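Local coordinates for protein putative phosphosugar isomerases (Salmonella typhimurium LT2, PDB 3FKJ) that is a putative phosphosugar isomerase of the SIS family, probably binding phosphorylated sugar derivatives, with its biological substrate not established, at residues 214-219 against 265-270; 221-226 against 242-247; 292-297 against 315-320. One frame throughout, in Å; residues are numbered along the deposited sequence.

Interaction 1: residues 214-219 against 265-270; sequences VYMMGS and ILLQSS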
loop_
_atom_site.group_PDB
_atom_site.type_symbol
_atom_site.label_atom_id
_atom_site.label_comp_id
_atom_site.label_asym_id
_atom_site.label_seq_id
_atom_site.Cartn_x
_atom_site.Cartn_y
_atom_site.Cartn_z
ATOM N N VAL A 214 17.672 -2.364 -6.818
ATOM C CA VAL A 214 17.728 -2.491 -5.364
ATOM C C VAL A 214 16.310 -2.743 -4.812
ATOM O O VAL A 214 15.368 -2.011 -5.159
ATOM C CB VAL A 214 18.360 -1.225 -4.723
ATOM C CG1 VAL A 214 18.234 -1.268 -3.179
ATOM C CG2 VAL A 214 19.809 -1.082 -5.165
ATOM N N TYR A 215 16.170 -3.736 -3.939
ATOM C CA TYR A 215 14.883 -3.969 -3.245
ATOM C C TYR A 215 14.898 -3.384 -1.796
ATOM O O TYR A 215 15.797 -3.683 -1.021
ATOM C CB TYR A 215 14.486 -5.460 -3.266
ATOM C CG TYR A 215 14.210 -5.978 -4.664
ATOM C CD1 TYR A 215 13.009 -5.663 -5.322
ATOM C CD2 TYR A 215 15.161 -6.737 -5.356
ATOM C CE1 TYR A 215 12.756 -6.100 -6.606
ATOM C CE2 TYR A 215 14.921 -7.192 -6.647
ATOM C CZ TYR A 215 13.699 -6.866 -7.273
ATOM O OH TYR A 215 13.411 -7.294 -8.539
HETATM N N MSE A 216 13.934 -2.490 -1.519
HETATM C CA MSE A 216 13.665 -1.950 -0.180
HETATM C C MSE A 216 12.710 -2.846 0.581
HETATM O O MSE A 216 11.721 -3.391 0.011
HETATM C CB MSE A 216 13.043 -0.566 -0.261
HETATM C CG MSE A 216 13.925 0.494 -0.915
HETATM SE SE MSE A 216 15.708 0.636 -0.207
HETATM C CE MSE A 216 15.124 0.816 1.737
HETATM N N MSE A 217 12.993 -3.019 1.859
HETATM C CA MSE A 217 12.179 -3.893 2.702
HETATM C C MSE A 217 12.045 -3.336 4.122
HETATM O O MSE A 217 12.929 -2.647 4.639
HETATM C CB MSE A 217 12.783 -5.319 2.700
HETATM C CG MSE A 217 11.938 -6.392 3.386
HETATM SE SE MSE A 217 12.734 -8.199 3.274
HETATM C CE MSE A 217 13.106 -8.224 1.426
ATOM N N GLY A 218 10.914 -3.661 4.726
ATOM C CA GLY A 218 10.545 -3.229 6.032
ATOM C C GLY A 218 9.169 -3.768 6.338
ATOM O O GLY A 218 8.486 -4.335 5.475
ATOM N N SER A 219 8.769 -3.593 7.588
ATOM C CA SER A 219 7.458 -4.017 8.048
ATOM C C SER A 219 6.967 -3.062 9.080
ATOM O O SER A 219 7.718 -2.221 9.552
ATOM C CB SER A 219 7.535 -5.424 8.671
ATOM O OG SER A 219 8.330 -5.413 9.852
ATOM N N ILE A 265 17.950 -3.602 0.810
ATOM C CA ILE A 265 18.125 -2.753 1.964
ATOM C C ILE A 265 16.881 -2.989 2.856
ATOM O O ILE A 265 15.741 -2.679 2.449
ATOM C CB ILE A 265 18.257 -1.238 1.579
ATOM C CG1 ILE A 265 19.367 -1.077 0.520
ATOM C CG2 ILE A 265 18.502 -0.389 2.875
ATOM C CD1 ILE A 265 19.317 0.185 -0.329
ATOM N N LEU A 266 17.128 -3.573 4.034
ATOM C CA LEU A 266 16.105 -3.856 5.039
ATOM C C LEU A 266 16.171 -2.789 6.107
ATOM O O LEU A 266 17.205 -2.571 6.719
ATOM C CB LEU A 266 16.268 -5.243 5.666
ATOM C CG LEU A 266 15.326 -5.671 6.820
ATOM C CD1 LEU A 266 13.907 -5.789 6.324
ATOM C CD2 LEU A 266 15.761 -6.988 7.408
ATOM N N LEU A 267 15.053 -2.100 6.286
ATOM C CA LEU A 267 14.862 -1.156 7.378
ATOM C C LEU A 267 14.145 -1.886 8.476
ATOM O O LEU A 267 12.931 -1.936 8.479
ATOM C CB LEU A 267 14.039 0.040 6.920
ATOM C CG LEU A 267 14.557 0.770 5.668
ATOM C CD1 LEU A 267 13.713 1.958 5.486
ATOM C CD2 LEU A 267 16.026 1.157 5.784
ATOM N N GLN A 268 14.931 -2.472 9.375
ATOM C CA GLN A 268 14.439 -3.306 10.472
ATOM C C GLN A 268 13.890 -2.443 11.628
ATOM O O GLN A 268 14.448 -1.389 11.973
ATOM C CB GLN A 268 15.556 -4.242 10.991
ATOM C CG GLN A 268 15.108 -5.217 12.068
ATOM C CD GLN A 268 16.134 -6.283 12.398
ATOM O OE1 GLN A 268 17.334 -6.091 12.188
ATOM N NE2 GLN A 268 15.663 -7.421 12.925
ATOM N N SER A 269 12.788 -2.926 12.197
ATOM C CA SER A 269 12.067 -2.231 13.245
ATOM C C SER A 269 12.311 -2.866 14.609
ATOM O O SER A 269 12.679 -4.062 14.719
ATOM C CB SER A 269 10.549 -2.295 12.990
ATOM O OG SER A 269 10.176 -1.689 11.775
ATOM N N SER A 270 12.097 -2.056 15.645
ATOM C CA SER A 270 11.914 -2.570 16.984
ATOM C C SER A 270 10.473 -3.035 17.127
ATOM O O SER A 270 9.620 -2.798 16.258
ATOM C CB SER A 270 12.195 -1.474 18.019
ATOM O OG SER A 270 11.130 -0.533 18.036
HETATM O O HOH W 1 10.874 -3.131 9.577
#

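Interaction 2: residues 221-226 against 242-247; sequences PSFGAA and SASIHS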
loop_
_atom_site.group_PDB
_atom_site.type_symbol
_atom_site.label_atom_id
_atom_site.label_comp_id
_atom_site.label_asym_id
_atom_site.label_seq_id
_atom_site.Cartn_x
_atom_site.Cartn_y
_atom_site.Cartn_z
ATOM N N PRO A 221 6.049 -0.290 11.441
ATOM C CA PRO A 221 6.167 1.160 11.418
ATOM C C PRO A 221 7.171 1.667 10.373
ATOM O O PRO A 221 7.162 2.847 10.040
ATOM C CB PRO A 221 6.700 1.477 12.830
ATOM C CG PRO A 221 7.526 0.310 13.141
ATOM C CD PRO A 221 6.745 -0.856 12.615
ATOM N N SER A 222 8.072 0.788 9.925
ATOM C CA SER A 222 9.118 1.151 8.972
ATOM C C SER A 222 8.766 0.956 7.479
ATOM O O SER A 222 9.591 1.275 6.612
ATOM C CB SER A 222 10.385 0.338 9.261
ATOM O OG SER A 222 10.872 0.495 10.568
ATOM N N PHE A 223 7.589 0.393 7.170
ATOM C CA PHE A 223 7.272 0.068 5.822
ATOM C C PHE A 223 7.133 1.314 4.929
ATOM O O PHE A 223 7.600 1.330 3.792
ATOM C CB PHE A 223 6.066 -0.851 5.712
ATOM C CG PHE A 223 5.735 -1.179 4.297
ATOM C CD1 PHE A 223 6.597 -1.951 3.556
ATOM C CD2 PHE A 223 4.645 -0.640 3.680
ATOM C CE1 PHE A 223 6.361 -2.215 2.233
ATOM C CE2 PHE A 223 4.389 -0.925 2.355
ATOM C CZ PHE A 223 5.252 -1.729 1.640
ATOM N N GLY A 224 6.578 2.388 5.469
ATOM C CA GLY A 224 6.478 3.642 4.712
ATOM C C GLY A 224 7.842 4.149 4.287
ATOM O O GLY A 224 8.048 4.574 3.156
ATOM N N ALA A 225 8.754 4.140 5.222
ATOM C CA ALA A 225 10.149 4.523 4.982
ATOM C C ALA A 225 10.832 3.715 3.868
ATOM O O ALA A 225 11.639 4.231 3.091
ATOM C CB ALA A 225 10.934 4.393 6.260
ATOM N N ALA A 226 10.489 2.447 3.789
ATOM C CA ALA A 226 11.062 1.568 2.820
ATOM C C ALA A 226 10.522 1.926 1.445
ATOM O O ALA A 226 11.269 2.003 0.475
ATOM C CB ALA A 226 10.800 0.118 3.204
ATOM N N SER A 242 13.908 -0.078 -8.642
ATOM C CA SER A 242 13.599 -0.443 -7.272
ATOM C C SER A 242 12.144 -0.818 -7.093
ATOM O O SER A 242 11.241 -0.322 -7.810
ATOM C CB SER A 242 13.983 0.715 -6.315
ATOM O OG SER A 242 13.868 0.352 -4.958
ATOM N N ALA A 243 11.945 -1.724 -6.143
ATOM C CA ALA A 243 10.637 -2.053 -5.594
ATOM C C ALA A 243 10.772 -2.100 -4.095
ATOM O O ALA A 243 11.854 -2.347 -3.581
ATOM C CB ALA A 243 10.138 -3.459 -6.107
ATOM N N SER A 244 9.655 -1.850 -3.416
ATOM C CA SER A 244 9.499 -2.105 -1.998
ATOM C C SER A 244 8.688 -3.382 -1.825
ATOM O O SER A 244 7.748 -3.665 -2.598
ATOM C CB SER A 244 8.884 -0.907 -1.275
ATOM O OG SER A 244 7.635 -0.615 -1.825
ATOM N N ILE A 245 9.149 -4.190 -0.882
ATOM C CA ILE A 245 8.593 -5.471 -0.491
ATOM C C ILE A 245 8.397 -5.422 1.030
ATOM O O ILE A 245 9.364 -5.189 1.794
ATOM C CB ILE A 245 9.551 -6.651 -0.776
ATOM C CG1 ILE A 245 10.002 -6.642 -2.226
ATOM C CG2 ILE A 245 8.878 -8.007 -0.402
ATOM C CD1 ILE A 245 11.132 -7.611 -2.485
ATOM N N HIS A 246 7.169 -5.647 1.472
ATOM C CA HIS A 246 6.902 -5.826 2.879
ATOM C C HIS A 246 7.580 -7.143 3.331
ATOM O O HIS A 246 7.503 -8.194 2.629
ATOM C CB HIS A 246 5.397 -5.805 3.136
ATOM C CG HIS A 246 5.033 -5.757 4.583
ATOM N ND1 HIS A 246 5.221 -6.829 5.429
ATOM C CD2 HIS A 246 4.497 -4.767 5.336
ATOM C CE1 HIS A 246 4.828 -6.496 6.645
ATOM N NE2 HIS A 246 4.396 -5.250 6.618
ATOM N N SER A 247 8.277 -7.077 4.473
ATOM C CA SER A 247 9.014 -8.219 4.995
ATOM C C SER A 247 8.158 -9.495 5.056
ATOM O O SER A 247 8.663 -10.608 4.780
ATOM C CB SER A 247 9.525 -7.915 6.380
ATOM O OG SER A 247 10.444 -6.871 6.402
#

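Interaction 3: residues 292-297 against 315-320; sequences QLIDAD and LLHNCV. With SCN (thiocyanate ion), chain C.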
loop_
_atom_site.group_PDB
_atom_site.type_symbol
_atom_site.label_atom_id
_atom_site.label_comp_id
_atom_site.label_asym_id
_atom_site.label_seq_id
_atom_site.Cartn_x
_atom_site.Cartn_y
_atom_site.Cartn_z
ATOM N N GLN A 292 22.057 -4.793 2.965
ATOM C CA GLN A 292 22.373 -3.669 3.846
ATOM C C GLN A 292 21.276 -3.660 4.891
ATOM O O GLN A 292 20.090 -3.434 4.570
ATOM C CB GLN A 292 22.360 -2.339 3.097
ATOM C CG GLN A 292 22.498 -1.092 4.006
ATOM C CD GLN A 292 23.876 -1.014 4.657
ATOM O OE1 GLN A 292 24.857 -1.431 4.067
ATOM N NE2 GLN A 292 23.941 -0.499 5.881
ATOM N N LEU A 293 21.655 -3.952 6.124
ATOM C CA LEU A 293 20.739 -3.891 7.239
ATOM C C LEU A 293 20.845 -2.525 7.908
ATOM O O LEU A 293 21.929 -2.075 8.221
ATOM C CB LEU A 293 21.061 -5.005 8.233
ATOM C CG LEU A 293 20.110 -5.196 9.420
ATOM C CD1 LEU A 293 18.646 -5.357 9.001
ATOM C CD2 LEU A 293 20.591 -6.388 10.216
ATOM N N ILE A 294 19.716 -1.857 8.102
ATOM C CA ILE A 294 19.667 -0.657 8.945
ATOM C C ILE A 294 18.655 -0.923 10.051
ATOM O O ILE A 294 17.460 -0.996 9.800
ATOM C CB ILE A 294 19.296 0.591 8.124
ATOM C CG1 ILE A 294 20.307 0.754 6.954
ATOM C CG2 ILE A 294 19.279 1.814 9.032
ATOM C CD1 ILE A 294 19.998 1.859 5.975
ATOM N N ASP A 295 19.155 -1.086 11.280
ATOM C CA ASP A 295 18.338 -1.563 12.389
ATOM C C ASP A 295 17.994 -0.430 13.342
ATOM O O ASP A 295 18.897 0.145 13.964
ATOM C CB ASP A 295 19.086 -2.677 13.147
ATOM C CG ASP A 295 18.235 -3.309 14.264
ATOM O OD1 ASP A 295 17.038 -2.930 14.417
ATOM O OD2 ASP A 295 18.755 -4.199 14.977
ATOM N N ALA A 296 16.693 -0.131 13.494
ATOM C CA ALA A 296 16.276 0.940 14.420
ATOM C C ALA A 296 16.794 0.703 15.849
ATOM O O ALA A 296 17.262 1.637 16.507
ATOM C CB ALA A 296 14.773 1.116 14.420
ATOM N N ASP A 297 16.711 -0.545 16.315
ATOM C CA ASP A 297 17.127 -0.907 17.679
ATOM C C ASP A 297 18.598 -0.665 17.976
ATOM O O ASP A 297 18.944 -0.444 19.126
ATOM C CB ASP A 297 16.784 -2.372 17.999
ATOM C CG ASP A 297 15.605 -2.517 18.969
ATOM O OD1 ASP A 297 15.309 -1.541 19.693
ATOM O OD2 ASP A 297 14.983 -3.614 19.018
ATOM N N LEU A 315 10.111 7.223 11.247
ATOM C CA LEU A 315 10.708 8.543 11.365
ATOM C C LEU A 315 12.227 8.494 11.524
ATOM O O LEU A 315 12.958 9.227 10.876
ATOM C CB LEU A 315 10.111 9.271 12.556
ATOM C CG LEU A 315 8.638 9.645 12.528
ATOM C CD1 LEU A 315 8.316 10.375 13.815
ATOM C CD2 LEU A 315 8.325 10.510 11.329
ATOM N N LEU A 316 12.704 7.590 12.359
ATOM C CA LEU A 316 14.150 7.440 12.492
ATOM C C LEU A 316 14.824 6.982 11.192
ATOM O O LEU A 316 15.890 7.520 10.832
ATOM C CB LEU A 316 14.474 6.488 13.647
ATOM C CG LEU A 316 15.952 6.223 13.943
ATOM C CD1 LEU A 316 16.680 7.483 14.379
ATOM C CD2 LEU A 316 16.042 5.156 15.011
ATOM N N HIS A 317 14.249 5.970 10.517
ATOM C CA HIS A 317 14.828 5.494 9.260
ATOM C C HIS A 317 14.885 6.628 8.239
ATOM O O HIS A 317 15.890 6.792 7.613
ATOM C CB HIS A 317 14.046 4.310 8.657
ATOM C CG HIS A 317 14.259 3.002 9.365
ATOM N ND1 HIS A 317 15.486 2.380 9.439
ATOM C CD2 HIS A 317 13.390 2.191 10.014
ATOM C CE1 HIS A 317 15.361 1.249 10.110
ATOM N NE2 HIS A 317 14.104 1.114 10.476
ATOM N N ASN A 318 13.811 7.417 8.079
ATOM C CA ASN A 318 13.813 8.533 7.133
ATOM C C ASN A 318 15.066 9.404 7.370
ATOM O O ASN A 318 15.772 9.765 6.440
ATOM C CB ASN A 318 12.576 9.451 7.302
ATOM C CG ASN A 318 11.253 8.870 6.778
ATOM O OD1 ASN A 318 11.187 7.874 6.049
ATOM N ND2 ASN A 318 10.174 9.568 7.121
ATOM N N CYS A 319 15.351 9.706 8.624
ATOM C CA CYS A 319 16.499 10.534 8.972
ATOM C C CYS A 319 17.859 9.860 8.758
ATOM O O CYS A 319 18.781 10.477 8.227
ATOM C CB CYS A 319 16.384 11.013 10.423
ATOM S SG CYS A 319 14.914 12.021 10.748
ATOM N N VAL A 320 17.979 8.606 9.172
ATOM C CA VAL A 320 19.248 7.884 9.082
ATOM C C VAL A 320 19.617 7.678 7.612
ATOM O O VAL A 320 20.787 7.775 7.243
ATOM C CB VAL A 320 19.180 6.530 9.856
ATOM C CG1 VAL A 320 20.247 5.552 9.368
ATOM C CG2 VAL A 320 19.293 6.775 11.385
HETATM S S SCN C . 11.203 12.787 11.317
HETATM C C SCN C . 11.156 12.520 9.567
HETATM N N SCN C . 11.099 12.335 8.415
#

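Interaction 1: residues 214-219 against 265-270
Met216 and Ile265 run alongside each other on one face of a parallel sheet, both directed the same way from it, while Met217, in one of its two modelled conformers, crosses Leu266 on the other; the alternation is that of two neighbouring parallel strands. Met216, a selenomethionine, is bent at both chi2 and chi3 (-51° and -52°), which curls its end over the neighbouring strand: SE rests 3.6 Å from CB of Ile265, and the terminal CE goes on to approach CG of Leu267. The other end of Ile265 is pressed harder, since its CD1 meets CG1 of Val214 at 3.4 Å, tighter than an ordinary carbon contact. On the opposite face that same conformer of Met217, also selenomethionine, brings CG to 3.6 Å from CD1 of Leu266. Helix 223-238 packs on Met216, and helix 274-286 on Met217 and Leu266, so each face of the sheet has its own helical cover.

Between the two faces, three backbone bonds join the strands: Ile265 N gives to Tyr215 O, Met217 N to Ile265 O at 2.8 Å, and Leu267 N to Met217 O at 2.7 Å, the last almost straight at its hydrogen (173°). Past Gly218 the strands part, and a water bridges the gap. It accepts from Ser219 N, lies 2.6 Å from Leu267 O, a probable acceptor, and is hydrogen-bonded to Ser269 OG, which also bonds Ser222 OG. Ser219 OG turns instead to Asp277 and Thr273. The chemistry thus changes along the strands, from an apolar, backbone-bonded core to a polar carboxyl end, where doubly wound alpha/beta folds such as the SIS domain commonly place their ligand sites.

Interaction 2: residues 221-226 against 242-247
Phe223 lays its ring against His246 in a right-handed beta-alpha-beta unit, where the start of its helix meets the end of its second strand: strand 213-218 leads into helix 223-238, whose first turn carries the phenylalanine, and the chain returns as the edge strand 241-246. With CG anti to the backbone N (chi1 180°), the phenyl group reaches from the helix toward the strand. One of its faces receives CD2 of His246, which stands 3.8 Å above the ring plane and is displaced toward the rim. The two side chains cross at about a right angle, yet their rings form neither a stack nor a T-shape: the planes are inclined at 46° and the centroids lie 5.2 Å apart. CE1 of Phe223 meets the strand backbone itself, 3.6 Å from the N of His246, and the carbonyl carbon of Ile245 sits at the ring's edge.

Farther along the helix the approach is looser and smaller in scale. The carbonyl oxygen of Ala226 lies 4.1 Å from CB of Ser244, whose OG is hydrogen-bonded to ND1 of His227, the next helical residue. No hydrogen bond joins the two segments, so shape and aromatic contact carry the packing.

The second shell fixes the imidazole. Its ND1 is bonded to the backbone N of Gly248, while NE2 is bonded to Glu78 of the second subunit, so the histidine that packs on Phe223 also belongs to the dimer interface. At the start of the helix, Ala226 N donates back to Ser222 O at 3.2 Å.

Interaction 3: residues 292-297 against 315-320
Strand 292-295 and helix 315-320 run at 128° to each other with their axes 10.0 Å apart, the spacing of a helix laid on a sheet, and their nearest alpha carbons, those of Ala296 and His317, are 7.0 Å apart. The ring of His317 reaches across to the strand. It presents an edge there, with CE1 3.1 Å from Ile294 O, which lies near the ring plane; so short a carbon-to-oxygen approach suggests a weakly polar contact rather than simple van der Waals touching. With CG anti to the carbonyl carbon (chi1 -75°), the imidazole swings toward the sheet, and its NE2 bonds to Gln268 O on the adjoining strand. This buried nitrogen therefore has a backbone partner, and the histidine spans two strands.

Apolar groups pack beside it. Ile294 and Val320 run alongside with opposite headings, CG2 of Ile294 meeting CG1 of Val320 at 3.9 Å. At the strand's end, Leu316 places CD2 4.3 Å from CB of Ala296. Asp295 points away from the helix, pairs with Arg274 in a salt bridge, and accepts from Asp297 N through OD1, an Asx turn in which the donor comes from above the carboxylate plane.

On another side of the helix, a thiocyanate ion, probably from the crystallisation liquor, accepts a hydrogen bond from Asn318 ND2 at 3.2 Å. Val320 and Leu316 also touch helix 186-196, so helix 313-331 lies between that helix and the sheet, in a helical layer on one face, consistent with the three-layer alpha/beta/alpha sandwich of SIS domains.

How the interactions relate
All three contacts belong to one four-stranded parallel sheet. Interaction 1 joins its two central strands, 213-218 and 263-268, through backbone bonds and apolar pairs, and is wholly buried. Interactions 2 and 3 instead pack helices on the sheet without a hydrogen bond between their segments: interaction 2 at the edge strand 241-246, partly buried, interaction 3 at the other outermost strand, yet buried between strand 290-295 and helix 313-331. Interactions 1 and 2 both reach the second subunit; no other chain touches interaction 3. Interaction 2 is nested within the chain loop closed by interaction 1, whereas interaction 3 follows later. Polar links tie them together: Val214 O with Ser242 OG, and Leu266 O with Ile294 N.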